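Aldo-keto reductase AKR2E4 (Bombyx mori, PDB 3WCZ) catalyses NADPH-dependent reduction of carbonyl compounds, notably 3-dehydroecdysone, and may thereby take part in regulating molting in the silkworm. Local coordinates at residues Val19-Gly24 against Gln39-Ala44; Ala202-Ser207 against Ile255-Ser260; Ala234-Lys239 against Gln276-Glu281; Ile244-Leu249 against Ile270-Phe275. All blocks are in the same frame, centred on the assembly; numbering follows the deposited sequence.

Contact 1: Val19-Gly24 against Gln39-Ala44. With NAP (NADP nicotinamide-adenine-dinucleotide phosphate), chain B.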
# COMPACT_ATOMS: atom_id res chain seq x y z
N VAL A 19 -7.19 4.88 4.76
CA VAL A 19 -6.93 3.49 5.13
C VAL A 19 -7.26 2.62 3.93
O VAL A 19 -8.32 2.78 3.35
CB VAL A 19 -7.76 3.03 6.35
CG1 VAL A 19 -7.45 1.61 6.68
CG2 VAL A 19 -7.51 3.95 7.57
N ALA A 20 -6.36 1.72 3.56
CA ALA A 20 -6.59 0.75 2.49
C ALA A 20 -6.53 -0.66 3.01
O ALA A 20 -5.69 -0.99 3.84
CB ALA A 20 -5.54 0.93 1.38
N LEU A 21 -7.43 -1.49 2.51
CA LEU A 21 -7.32 -2.93 2.77
C LEU A 21 -6.19 -3.54 1.97
O LEU A 21 -6.17 -3.42 0.74
CB LEU A 21 -8.62 -3.65 2.43
CG LEU A 21 -8.57 -5.17 2.67
CD1 LEU A 21 -8.57 -5.51 4.17
CD2 LEU A 21 -9.69 -5.89 1.98
N GLY A 22 -5.25 -4.19 2.63
CA GLY A 22 -4.24 -4.94 1.93
C GLY A 22 -4.71 -6.29 1.45
O GLY A 22 -5.42 -7.00 2.17
N THR A 23 -4.32 -6.65 0.23
CA THR A 23 -4.68 -7.94 -0.35
C THR A 23 -3.47 -8.72 -0.81
O THR A 23 -3.61 -9.71 -1.55
CB THR A 23 -5.70 -7.80 -1.50
OG1 THR A 23 -5.12 -7.14 -2.63
CG2 THR A 23 -6.96 -7.04 -1.04
N GLY A 24 -2.29 -8.34 -0.37
CA GLY A 24 -1.12 -9.19 -0.58
C GLY A 24 -1.25 -10.43 0.29
O GLY A 24 -1.92 -10.43 1.35
N GLN A 39 -13.83 -12.48 0.14
CA GLN A 39 -14.63 -12.25 1.34
C GLN A 39 -14.11 -11.05 2.13
O GLN A 39 -14.90 -10.26 2.65
CB GLN A 39 -14.62 -13.52 2.20
CG GLN A 39 -15.56 -13.44 3.41
CD GLN A 39 -17.01 -13.29 2.99
OE1 GLN A 39 -17.54 -14.13 2.26
NE2 GLN A 39 -17.65 -12.19 3.39
N ALA A 40 -12.79 -10.92 2.24
CA ALA A 40 -12.19 -9.80 2.98
C ALA A 40 -12.54 -8.46 2.34
O ALA A 40 -12.85 -7.50 3.02
CB ALA A 40 -10.70 -9.96 3.03
N VAL A 41 -12.46 -8.39 1.01
CA VAL A 41 -12.83 -7.17 0.29
C VAL A 41 -14.28 -6.80 0.57
O VAL A 41 -14.61 -5.64 0.86
CB VAL A 41 -12.55 -7.31 -1.21
CG1 VAL A 41 -13.24 -6.20 -2.02
CG2 VAL A 41 -11.06 -7.28 -1.44
N TYR A 42 -15.16 -7.79 0.49
CA TYR A 42 -16.56 -7.55 0.80
C TYR A 42 -16.77 -7.05 2.23
O TYR A 42 -17.43 -6.06 2.47
CB TYR A 42 -17.39 -8.81 0.55
CG TYR A 42 -18.87 -8.56 0.66
CD1 TYR A 42 -19.60 -8.18 -0.45
CD2 TYR A 42 -19.51 -8.64 1.90
CE1 TYR A 42 -20.95 -7.90 -0.35
CE2 TYR A 42 -20.86 -8.37 2.00
CZ TYR A 42 -21.58 -8.02 0.86
OH TYR A 42 -22.93 -7.75 0.94
N TRP A 43 -16.19 -7.76 3.19
CA TRP A 43 -16.32 -7.37 4.58
C TRP A 43 -15.76 -5.95 4.84
O TRP A 43 -16.31 -5.18 5.63
CB TRP A 43 -15.58 -8.36 5.47
CG TRP A 43 -16.35 -9.58 5.82
CD1 TRP A 43 -17.70 -9.72 5.84
CD2 TRP A 43 -15.79 -10.83 6.25
NE1 TRP A 43 -18.04 -10.99 6.28
CE2 TRP A 43 -16.89 -11.69 6.53
CE3 TRP A 43 -14.49 -11.32 6.43
CZ2 TRP A 43 -16.71 -13.01 6.96
CZ3 TRP A 43 -14.33 -12.63 6.87
CH2 TRP A 43 -15.43 -13.45 7.13
N ALA A 44 -14.64 -5.64 4.20
CA ALA A 44 -14.03 -4.32 4.37
C ALA A 44 -14.97 -3.24 3.89
O ALA A 44 -15.23 -2.27 4.59
CB ALA A 44 -12.70 -4.25 3.64
PA NAP B . 0.32 -6.43 7.46
O1A NAP B . -0.94 -5.71 7.18
O2A NAP B . 1.56 -5.77 7.81
O5B NAP B . 0.13 -7.63 8.44
C5B NAP B . -0.90 -8.56 8.27
C4B NAP B . -0.99 -9.59 9.38
O4B NAP B . -1.48 -8.96 10.58
C3B NAP B . -1.86 -10.77 9.12
O3B NAP B . -1.22 -11.88 9.70
C2B NAP B . -3.09 -10.42 9.80
O2B NAP B . -3.88 -11.53 10.18
C1B NAP B . -2.62 -9.66 11.01
N9A NAP B . -3.52 -8.66 11.55
C8A NAP B . -4.26 -7.80 10.82
N7A NAP B . -4.88 -6.93 11.59
C5A NAP B . -4.56 -7.22 12.88
C6A NAP B . -4.90 -6.66 14.12
N6A NAP B . -5.78 -5.58 14.27
N1A NAP B . -4.37 -7.23 15.21
C2A NAP B . -3.53 -8.26 15.11
N3A NAP B . -3.16 -8.82 13.95
C4A NAP B . -3.67 -8.28 12.83
O3 NAP B . 0.59 -7.33 6.14
PN NAP B . 1.31 -7.21 4.72
O1N NAP B . 0.50 -8.06 3.81
O2N NAP B . 2.76 -7.50 4.90
O5D NAP B . 1.20 -5.68 4.27
C5D NAP B . -0.03 -5.08 4.07
C4D NAP B . -0.39 -4.77 2.61
O4D NAP B . 0.51 -3.84 2.04
C3D NAP B . -0.30 -5.95 1.69
O3D NAP B . -1.34 -6.88 1.88
C2D NAP B . -0.28 -5.29 0.39
O2D NAP B . -1.55 -4.81 0.06
C1D NAP B . 0.69 -4.16 0.66
N1N NAP B . 2.12 -4.38 0.41
C2N NAP B . 2.71 -3.79 -0.65
C3N NAP B . 4.05 -3.98 -0.87
C7N NAP B . 4.64 -3.27 -2.03
O7N NAP B . 4.12 -2.24 -2.52
N7N NAP B . 5.86 -3.69 -2.43
C4N NAP B . 4.81 -4.84 -0.06
C5N NAP B . 4.19 -5.43 1.05
C6N NAP B . 2.84 -5.17 1.24
P2B NAP B . -5.42 -11.68 9.75
O1X NAP B . -5.81 -13.06 10.31
O2X NAP B . -6.18 -10.62 10.42
O3X NAP B . -5.47 -11.62 8.24
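Within 39-44, Ala40 is the first residue to touch Leu21, its carbonyl O lying 3.7 Å from the CD2 methyl of that leucine. One residue on, Val41 lays its CA against Leu21 CD2 at 3.8 Å. Its CG2 branch touches the same Leu21 CD2 at 3.9 Å and the CG2 methyl of Thr23 at 4.1 Å, the Thr23 and Val41 side chains crossing obliquely. A helical turn after Ala40, Ala44 sets its CB 3.8 Å from Leu21 CD2. Leu21 thus offers one methyl to three helix residues; its CG stands anti to the backbone N (chi1 179°), and its CA-CB bond points at the helix. Ile266 of helix 263-270 packs beside Ala40 and Ala44, and Ile52 of strand 51-53 beside Leu21, Thr23 and Val41. Strand 21-22 and helix 35-46 belong to the first beta-alpha-beta unit of the TIM barrel. Thr23 CG2 faces the helix, while OG1 is hydrogen-bonded to Asp53 O. On the cofactor side, Gly24 N donates to O3D of the nicotinamide ribose of NADP at 2.8 Å, and Thr23 N makes a weak bond of 3.3 Å to O2D. Gly22 brings its CA within 3.3 Å of O2D, and a CB on Gly22 would run into O3D. Between these two segments there is no hydrogen bond; the contact is van der Waals packing centred on the Leu21 methyl, and the backbone N-H groups of Thr23 and Gly24 serve the ribose hydroxyls instead.

Contact 2: Ala202-Ser207 against Ile255-Ser260. With NAP (NADP nicotinamide-adenine-dinucleotide phosphate), chain B.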
# COMPACT_ATOMS: atom_id res chain seq x y z
N ALA A 202 2.32 11.98 -1.37
CA ALA A 202 1.82 11.28 -0.20
C ALA A 202 2.43 9.88 -0.12
O ALA A 202 2.89 9.32 -1.12
CB ALA A 202 0.29 11.21 -0.21
N VAL A 203 2.43 9.31 1.08
CA VAL A 203 3.01 8.00 1.32
C VAL A 203 1.96 7.01 1.78
O VAL A 203 1.25 7.27 2.75
CB VAL A 203 4.15 8.10 2.33
CG1 VAL A 203 4.65 6.71 2.70
CG2 VAL A 203 5.25 8.99 1.74
N MET A 204 1.90 5.87 1.08
CA MET A 204 1.16 4.71 1.55
C MET A 204 2.15 3.82 2.28
O MET A 204 3.26 3.60 1.78
CB MET A 204 0.49 3.95 0.40
CG MET A 204 -0.68 4.68 -0.23
SD MET A 204 -1.40 3.81 -1.66
CE MET A 204 -2.29 2.48 -0.82
N ALA A 205 1.78 3.37 3.48
CA ALA A 205 2.62 2.55 4.35
C ALA A 205 2.21 1.09 4.30
O ALA A 205 1.15 0.69 4.84
CB ALA A 205 2.52 3.07 5.80
N TYR A 206 3.02 0.28 3.62
CA TYR A 206 2.79 -1.15 3.57
C TYR A 206 3.46 -1.88 4.74
O TYR A 206 4.29 -1.33 5.44
CB TYR A 206 3.16 -1.71 2.20
CG TYR A 206 4.59 -1.90 1.80
CD1 TYR A 206 5.42 -2.83 2.41
CD2 TYR A 206 5.08 -1.22 0.69
CE1 TYR A 206 6.70 -3.07 1.94
CE2 TYR A 206 6.36 -1.44 0.23
CZ TYR A 206 7.15 -2.39 0.84
OH TYR A 206 8.41 -2.67 0.39
N SER A 207 3.02 -3.13 4.92
CA SER A 207 3.38 -3.97 6.08
C SER A 207 3.35 -3.15 7.36
O SER A 207 4.31 -3.12 8.11
CB SER A 207 4.74 -4.64 5.86
OG SER A 207 4.77 -5.48 4.71
N ILE A 255 -0.86 6.75 4.76
CA ILE A 255 -2.01 5.95 4.41
C ILE A 255 -1.65 4.49 4.67
O ILE A 255 -1.00 3.86 3.84
CB ILE A 255 -2.38 6.16 2.93
CG1 ILE A 255 -2.75 7.63 2.69
CG2 ILE A 255 -3.48 5.21 2.50
CD1 ILE A 255 -2.67 8.04 1.19
N PRO A 256 -2.00 3.94 5.85
CA PRO A 256 -1.64 2.55 6.12
C PRO A 256 -2.49 1.57 5.31
O PRO A 256 -3.63 1.87 4.93
CB PRO A 256 -1.93 2.41 7.62
CG PRO A 256 -3.02 3.40 7.86
CD PRO A 256 -2.70 4.57 7.00
N ILE A 257 -1.88 0.42 5.03
CA ILE A 257 -2.50 -0.63 4.25
C ILE A 257 -2.62 -1.92 5.07
O ILE A 257 -1.98 -2.94 4.76
CB ILE A 257 -1.70 -0.94 2.96
CG1 ILE A 257 -1.23 0.33 2.26
CG2 ILE A 257 -2.55 -1.78 2.01
CD1 ILE A 257 -0.26 0.02 1.13
N PRO A 258 -3.44 -1.92 6.12
CA PRO A 258 -3.55 -3.15 6.93
C PRO A 258 -4.19 -4.29 6.14
O PRO A 258 -5.30 -4.14 5.60
CB PRO A 258 -4.44 -2.71 8.10
CG PRO A 258 -5.25 -1.61 7.56
CD PRO A 258 -4.31 -0.86 6.65
N LYS A 259 -3.51 -5.43 6.09
CA LYS A 259 -4.08 -6.65 5.52
C LYS A 259 -4.78 -7.44 6.64
O LYS A 259 -4.23 -7.68 7.72
CB LYS A 259 -3.01 -7.54 4.88
CG LYS A 259 -3.51 -8.92 4.44
CD LYS A 259 -3.41 -9.97 5.53
CE LYS A 259 -3.87 -11.33 5.05
NZ LYS A 259 -3.76 -12.35 6.17
N SER A 260 -6.01 -7.85 6.37
CA SER A 260 -6.67 -8.84 7.21
C SER A 260 -7.64 -9.60 6.36
O SER A 260 -8.20 -9.07 5.40
CB SER A 260 -7.40 -8.17 8.37
OG SER A 260 -8.03 -9.14 9.23
PA NAP B . 0.32 -6.43 7.46
O1A NAP B . -0.94 -5.71 7.18
O2A NAP B . 1.56 -5.77 7.81
O5B NAP B . 0.13 -7.63 8.44
C5B NAP B . -0.90 -8.56 8.27
C4B NAP B . -0.99 -9.59 9.38
O4B NAP B . -1.48 -8.96 10.58
C3B NAP B . -1.86 -10.77 9.12
O3B NAP B . -1.22 -11.88 9.70
C2B NAP B . -3.09 -10.42 9.80
O2B NAP B . -3.88 -11.53 10.18
C1B NAP B . -2.62 -9.66 11.01
N9A NAP B . -3.52 -8.66 11.55
C8A NAP B . -4.26 -7.80 10.82
N7A NAP B . -4.88 -6.93 11.59
C5A NAP B . -4.56 -7.22 12.88
C6A NAP B . -4.90 -6.66 14.12
N6A NAP B . -5.78 -5.58 14.27
N1A NAP B . -4.37 -7.23 15.21
C2A NAP B . -3.53 -8.26 15.11
N3A NAP B . -3.16 -8.82 13.95
C4A NAP B . -3.67 -8.28 12.83
O3 NAP B . 0.59 -7.33 6.14
PN NAP B . 1.31 -7.21 4.72
O1N NAP B . 0.50 -8.06 3.81
O2N NAP B . 2.76 -7.50 4.90
O5D NAP B . 1.20 -5.68 4.27
C5D NAP B . -0.03 -5.08 4.07
C4D NAP B . -0.39 -4.77 2.61
O4D NAP B . 0.51 -3.84 2.04
C3D NAP B . -0.30 -5.95 1.69
O3D NAP B . -1.34 -6.88 1.88
C2D NAP B . -0.28 -5.29 0.39
O2D NAP B . -1.55 -4.81 0.06
C1D NAP B . 0.69 -4.16 0.66
N1N NAP B . 2.12 -4.38 0.41
C2N NAP B . 2.71 -3.79 -0.65
C3N NAP B . 4.05 -3.98 -0.87
C7N NAP B . 4.64 -3.27 -2.03
O7N NAP B . 4.12 -2.24 -2.52
N7N NAP B . 5.86 -3.69 -2.43
C4N NAP B . 4.81 -4.84 -0.06
C5N NAP B . 4.19 -5.43 1.05
C6N NAP B . 2.84 -5.17 1.24
P2B NAP B . -5.42 -11.68 9.75
O1X NAP B . -5.81 -13.06 10.31
O2X NAP B . -6.18 -10.62 10.42
O3X NAP B . -5.47 -11.62 8.24
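The NADP pocket of this TIM barrel lies at the C-terminal ends of its parallel strands, where strand 202-206 pairs with strand 255-256. Three backbone bonds zip the pair: Ile255 N to Val203 O, Ala205 N to Ile255 O at 2.8 Å, and Ile257 N to Ala205 O. On one face Met204 CG packs on Ile255 CB. Further out, Met204 CE reaches Ile257 CD1 at 3.7 Å, the two side chains crossing at about a right angle, and Tyr206 CB touches the same CD1 methyl. Beyond the pairing both segments turn to the cofactor. The Tyr206 ring lies against the nicotinamide, with C4N 3.1 Å above the ring plane over its centre, and its OH is hydrogen-bonded to Asn159 ND2. With CG between the backbone N and the carbonyl carbon (chi1 75°), Tyr206 CG comes to 3.4 Å from C3N. Ser207 OG donates to phosphate oxygen O2N at 2.9 Å, and Lys259 N gives a nearly straight bond (173°) to O1A of the other bridging phosphate. Within these segments two side chains bind the 2'-phosphate that sets NADP apart from NAD: Lys259 NZ, 2.8 Å from O3X, and Ser260 OG, 2.7 Å from O2X.

Contact 3: Ala234-Lys239 against Gln276-Glu281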
# COMPACT_ATOMS: atom_id res chain seq x y z
N ALA A 234 -2.33 1.21 24.13
CA ALA A 234 -3.61 0.57 23.92
C ALA A 234 -4.55 0.83 25.11
O ALA A 234 -5.73 1.16 24.94
CB ALA A 234 -3.40 -0.89 23.73
N ASN A 235 -4.02 0.66 26.32
CA ASN A 235 -4.81 0.91 27.51
C ASN A 235 -5.22 2.35 27.65
O ASN A 235 -6.35 2.66 28.02
CB ASN A 235 -4.04 0.45 28.74
CG ASN A 235 -4.72 -0.68 29.42
OD1 ASN A 235 -5.89 -0.58 29.81
ND2 ASN A 235 -3.99 -1.78 29.58
N LYS A 236 -4.30 3.27 27.37
CA LYS A 236 -4.59 4.69 27.49
C LYS A 236 -5.80 5.12 26.65
O LYS A 236 -6.64 5.92 27.10
CB LYS A 236 -3.37 5.54 27.14
CG LYS A 236 -3.65 7.01 27.03
CD LYS A 236 -2.41 7.82 26.81
CE LYS A 236 -2.74 9.28 26.64
NZ LYS A 236 -1.56 10.12 26.27
N TYR A 237 -5.85 4.62 25.41
CA TYR A 237 -6.85 5.07 24.45
C TYR A 237 -8.02 4.11 24.30
O TYR A 237 -8.94 4.38 23.53
CB TYR A 237 -6.18 5.32 23.10
CG TYR A 237 -5.21 6.47 23.16
CD1 TYR A 237 -5.66 7.77 23.35
CD2 TYR A 237 -3.85 6.26 23.03
CE1 TYR A 237 -4.76 8.85 23.40
CE2 TYR A 237 -2.95 7.33 23.09
CZ TYR A 237 -3.42 8.62 23.26
OH TYR A 237 -2.54 9.64 23.35
N ARG A 238 -7.99 2.99 25.03
CA ARG A 238 -9.03 1.96 24.91
C ARG A 238 -9.12 1.42 23.49
O ARG A 238 -10.19 1.27 22.91
CB ARG A 238 -10.39 2.48 25.38
CG ARG A 238 -10.36 2.92 26.82
CD ARG A 238 -11.69 3.53 27.26
NE ARG A 238 -11.95 4.79 26.56
CZ ARG A 238 -13.16 5.31 26.40
NH1 ARG A 238 -14.22 4.69 26.90
NH2 ARG A 238 -13.29 6.46 25.76
N LYS A 239 -7.95 1.11 22.95
CA LYS A 239 -7.81 0.63 21.59
C LYS A 239 -6.94 -0.61 21.64
O LYS A 239 -6.37 -0.95 22.70
CB LYS A 239 -7.18 1.72 20.72
CG LYS A 239 -8.07 2.92 20.51
CD LYS A 239 -9.10 2.61 19.44
CE LYS A 239 -10.10 3.70 19.32
NZ LYS A 239 -11.02 3.36 18.21
N GLN A 276 -6.05 10.07 18.86
CA GLN A 276 -4.80 10.33 18.19
C GLN A 276 -3.67 10.21 19.17
O GLN A 276 -3.86 10.32 20.40
CB GLN A 276 -4.76 11.74 17.58
CG GLN A 276 -4.64 12.84 18.64
CD GLN A 276 -5.13 14.17 18.13
OE1 GLN A 276 -6.32 14.48 18.25
NE2 GLN A 276 -4.24 14.94 17.53
N LEU A 277 -2.48 9.92 18.68
CA LEU A 277 -1.29 9.86 19.52
C LEU A 277 -0.68 11.23 19.73
O LEU A 277 -0.81 12.13 18.88
CB LEU A 277 -0.27 8.93 18.90
CG LEU A 277 -0.71 7.49 18.65
CD1 LEU A 277 0.44 6.63 18.20
CD2 LEU A 277 -1.33 6.86 19.87
N THR A 278 0.01 11.41 20.84
CA THR A 278 0.70 12.67 21.07
C THR A 278 2.04 12.67 20.36
O THR A 278 2.55 11.61 19.93
CB THR A 278 0.98 12.88 22.54
OG1 THR A 278 1.88 11.87 22.98
CG2 THR A 278 -0.28 12.83 23.36
N PHE A 279 2.67 13.83 20.25
CA PHE A 279 3.97 13.88 19.62
C PHE A 279 5.00 13.03 20.37
O PHE A 279 5.85 12.38 19.76
CB PHE A 279 4.44 15.34 19.41
CG PHE A 279 4.83 16.07 20.66
CD1 PHE A 279 6.15 16.04 21.11
CD2 PHE A 279 3.91 16.84 21.36
CE1 PHE A 279 6.53 16.73 22.25
CE2 PHE A 279 4.28 17.53 22.51
CZ PHE A 279 5.58 17.47 22.96
N GLU A 280 4.91 12.98 21.70
CA GLU A 280 5.85 12.18 22.46
C GLU A 280 5.64 10.68 22.21
O GLU A 280 6.59 9.89 22.19
CB GLU A 280 5.75 12.49 23.94
CG GLU A 280 6.41 13.81 24.36
CD GLU A 280 7.93 13.79 24.18
OE1 GLU A 280 8.54 12.71 24.35
OE2 GLU A 280 8.50 14.86 23.87
N GLU A 281 4.40 10.28 21.97
CA GLU A 281 4.07 8.87 21.72
C GLU A 281 4.54 8.46 20.33
O GLU A 281 5.11 7.38 20.17
CB GLU A 281 2.58 8.63 21.90
CG GLU A 281 2.18 8.75 23.37
CD GLU A 281 0.70 8.94 23.59
OE1 GLU A 281 -0.08 9.17 22.66
OE2 GLU A 281 0.32 8.83 24.78
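Lys236 and Tyr237, at the end of helix 228-237, both reach the carboxylate of Glu281, each meeting it tip to tip. Lys236 NZ forms a salt bridge with Glu281 OE2 at 2.7 Å, on the syn side and 27° out of the carboxylate plane. Tyr237 OH donates at 2.6 Å to Glu281 OE1, which uses its syn lone pair and lies near the plane of the phenol ring at its edge. Ring and carboxylate stand almost perpendicular, 88° apart. Glu281 OE1 also accepts from Thr278 N at 2.9 Å, this donor sitting above the carboxylate plane. In return Glu281 N donates to Thr278 OG1 at 3.1 Å, completing a capping box at the start of helix 279-286. The tyrosine oxygen is used twice, since Lys236 NZ donates to Tyr237 OH at 3.1 Å. Lys236 is extended beyond CG, and that CG lies over the centre of the Tyr237 ring. Apolar contact is slight: Leu277 CD2 approaches Tyr237 CE2 at 3.6 Å. An alanine at Glu281 would probably leave the Lys236 ammonium without this counter-charge and Thr278 N without its capping acceptor. At this surface of the barrel, remote from the cofactor, one carboxylate holds the N-cap residue Thr278 in the capping box and ties this helix start to the end of helix 228-237; the nearby ammonium and the phenol donor would be expected to stabilise its ionised form.

Contact 4: Ile244-Leu249 against Ile270-Phe275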
# COMPACT_ATOMS: atom_id res chain seq x y z
N ILE A 244 -3.26 1.05 17.66
CA ILE A 244 -2.19 1.98 17.99
C ILE A 244 -1.16 2.05 16.86
O ILE A 244 -0.74 3.15 16.46
CB ILE A 244 -1.48 1.56 19.33
CG1 ILE A 244 -2.44 1.59 20.52
CG2 ILE A 244 -0.26 2.43 19.59
CD1 ILE A 244 -3.08 2.92 20.77
N LEU A 245 -0.76 0.90 16.35
CA LEU A 245 0.22 0.86 15.27
C LEU A 245 -0.26 1.55 14.01
O LEU A 245 0.52 2.25 13.36
CB LEU A 245 0.57 -0.59 14.95
CG LEU A 245 1.30 -1.34 16.07
CD1 LEU A 245 1.43 -2.81 15.76
CD2 LEU A 245 2.70 -0.76 16.33
N LEU A 246 -1.53 1.37 13.69
CA LEU A 246 -2.09 2.01 12.50
C LEU A 246 -2.27 3.52 12.75
O LEU A 246 -2.00 4.34 11.84
CB LEU A 246 -3.40 1.35 12.12
CG LEU A 246 -3.28 -0.11 11.73
CD1 LEU A 246 -4.63 -0.72 11.51
CD2 LEU A 246 -2.43 -0.30 10.47
N ARG A 247 -2.71 3.92 13.94
CA ARG A 247 -2.90 5.34 14.23
C ARG A 247 -1.55 6.06 14.21
O ARG A 247 -1.46 7.21 13.77
CB ARG A 247 -3.59 5.54 15.58
CG ARG A 247 -3.84 7.02 15.93
CD ARG A 247 -4.88 7.71 15.06
NE ARG A 247 -4.53 9.11 14.87
CZ ARG A 247 -5.28 10.00 14.23
NH1 ARG A 247 -6.47 9.67 13.77
NH2 ARG A 247 -4.84 11.24 14.07
N TYR A 248 -0.49 5.40 14.66
CA TYR A 248 0.87 5.96 14.59
C TYR A 248 1.16 6.39 13.15
O TYR A 248 1.67 7.50 12.89
CB TYR A 248 1.87 4.91 15.10
CG TYR A 248 3.29 5.05 14.61
CD1 TYR A 248 4.14 6.03 15.09
CD2 TYR A 248 3.78 4.18 13.64
CE1 TYR A 248 5.42 6.17 14.61
CE2 TYR A 248 5.07 4.31 13.17
CZ TYR A 248 5.87 5.31 13.64
OH TYR A 248 7.16 5.43 13.17
N LEU A 249 0.84 5.52 12.19
CA LEU A 249 1.10 5.85 10.81
C LEU A 249 0.23 7.03 10.33
O LEU A 249 0.73 7.95 9.64
CB LEU A 249 0.90 4.61 9.93
CG LEU A 249 1.86 3.46 10.28
CD1 LEU A 249 1.43 2.17 9.63
CD2 LEU A 249 3.29 3.81 9.93
N ILE A 270 -9.95 0.01 10.71
CA ILE A 270 -10.35 1.32 10.18
C ILE A 270 -10.90 2.23 11.29
O ILE A 270 -11.15 3.40 11.05
CB ILE A 270 -11.35 1.15 8.99
CG1 ILE A 270 -11.48 2.44 8.19
CG2 ILE A 270 -12.68 0.64 9.48
CD1 ILE A 270 -12.02 2.19 6.81
N ASP A 271 -11.01 1.70 12.52
CA ASP A 271 -11.58 2.47 13.62
C ASP A 271 -10.49 3.30 14.32
O ASP A 271 -10.14 3.03 15.47
CB ASP A 271 -12.32 1.54 14.60
CG ASP A 271 -13.16 2.27 15.62
OD1 ASP A 271 -13.35 3.50 15.50
OD2 ASP A 271 -13.65 1.59 16.55
N LEU A 272 -9.97 4.30 13.62
CA LEU A 272 -8.77 5.02 14.02
C LEU A 272 -8.98 6.51 14.21
O LEU A 272 -8.02 7.23 14.38
CB LEU A 272 -7.67 4.82 12.93
CG LEU A 272 -7.39 3.41 12.45
CD1 LEU A 272 -6.35 3.46 11.33
CD2 LEU A 272 -6.90 2.52 13.56
N PHE A 273 -10.24 6.96 14.15
CA PHE A 273 -10.51 8.39 14.00
C PHE A 273 -11.25 9.01 15.17
O PHE A 273 -11.72 10.14 15.08
CB PHE A 273 -11.17 8.64 12.63
CG PHE A 273 -10.33 8.09 11.53
CD1 PHE A 273 -9.16 8.73 11.17
CD2 PHE A 273 -10.62 6.86 10.95
CE1 PHE A 273 -8.33 8.19 10.24
CE2 PHE A 273 -9.77 6.31 10.00
CZ PHE A 273 -8.63 6.98 9.65
N ASP A 274 -11.24 8.30 16.29
CA ASP A 274 -11.79 8.82 17.53
C ASP A 274 -10.69 9.01 18.59
O ASP A 274 -10.99 9.24 19.77
CB ASP A 274 -12.92 7.90 18.02
CG ASP A 274 -12.47 6.50 18.36
OD1 ASP A 274 -11.37 6.10 17.94
OD2 ASP A 274 -13.24 5.75 19.02
N PHE A 275 -9.43 8.97 18.18
CA PHE A 275 -8.29 9.24 19.06
C PHE A 275 -7.11 9.61 18.22
O PHE A 275 -7.13 9.45 17.00
CB PHE A 275 -7.95 8.03 19.96
CG PHE A 275 -7.15 6.94 19.29
CD1 PHE A 275 -7.70 6.14 18.28
CD2 PHE A 275 -5.84 6.69 19.68
CE1 PHE A 275 -6.95 5.12 17.70
CE2 PHE A 275 -5.13 5.67 19.14
CZ PHE A 275 -5.68 4.89 18.14
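Arg247 turns its guanidinium toward two backbone carbonyls in quite different ways. Leu272 O lies at the edge, near the guanidinium plane, and accepts from Arg247 NH1 at 3.0 Å with an N-H...O angle of 162°. Phe275 O instead sits over one face, 3.0 Å above the plane and toward the rim, where its approach to NH1 is not a hydrogen bond. The other amino group, NH2, forms a salt bridge with Asp251 on the same helix. The aliphatic part of Arg247 has its own partner: CG stands over the face of the Phe275 ring in a CH-pi contact, 3.9 Å from the centroid, and Arg247 CB comes within 3.4 Å of Phe275 CZ. With CG anti to the backbone N (chi1 -179°), CG comes over that ring. Arginine and phenylalanine slide past each other in opposite directions, their planes 55° apart. In the TIM barrel this joins helix 241-251 to the loop between helices 263-270 and 279-286. An alanine in place of Arg247 would probably leave Leu272 O without this donor and Asp251 without its charge partner, and take from the Phe275 ring the CG that lies over it. Ile244 CD1 touches Phe275 CE2 at 3.8 Å, the side chains crossing at about a right angle, and Tyr237 packs its ring against Phe275 as well. Toward the barrel, Leu246 CB meets Leu272 CD1 at 3.7 Å, with Asn269 of the NADP site beside Leu246.

How the contacts relate
Contacts 1 and 2 are buried and share the barrel sheet, whose first and last strands meet where Ala20 N and Gly22 N probably hydrogen-bond to Pro256 O and Pro258 O, closing the ring; both touch NADP. Their chemistry differs: 19-24 meets its helix through methyls, while 202-207 and 255-260 are paired by backbone bonds. Contact 4 is partly buried and intermediate, reaching inward through Leu246 and Leu249 to Pro256 of contact 2, and through Leu272 and Phe273 to Val19 of contact 1. Contact 3 is at the surface and polar, with one salt bridge; it joins contact 4 through the Lys239-Asp274 salt bridge, but stays about 11 Å, nearest atoms, from contacts 1 and 2.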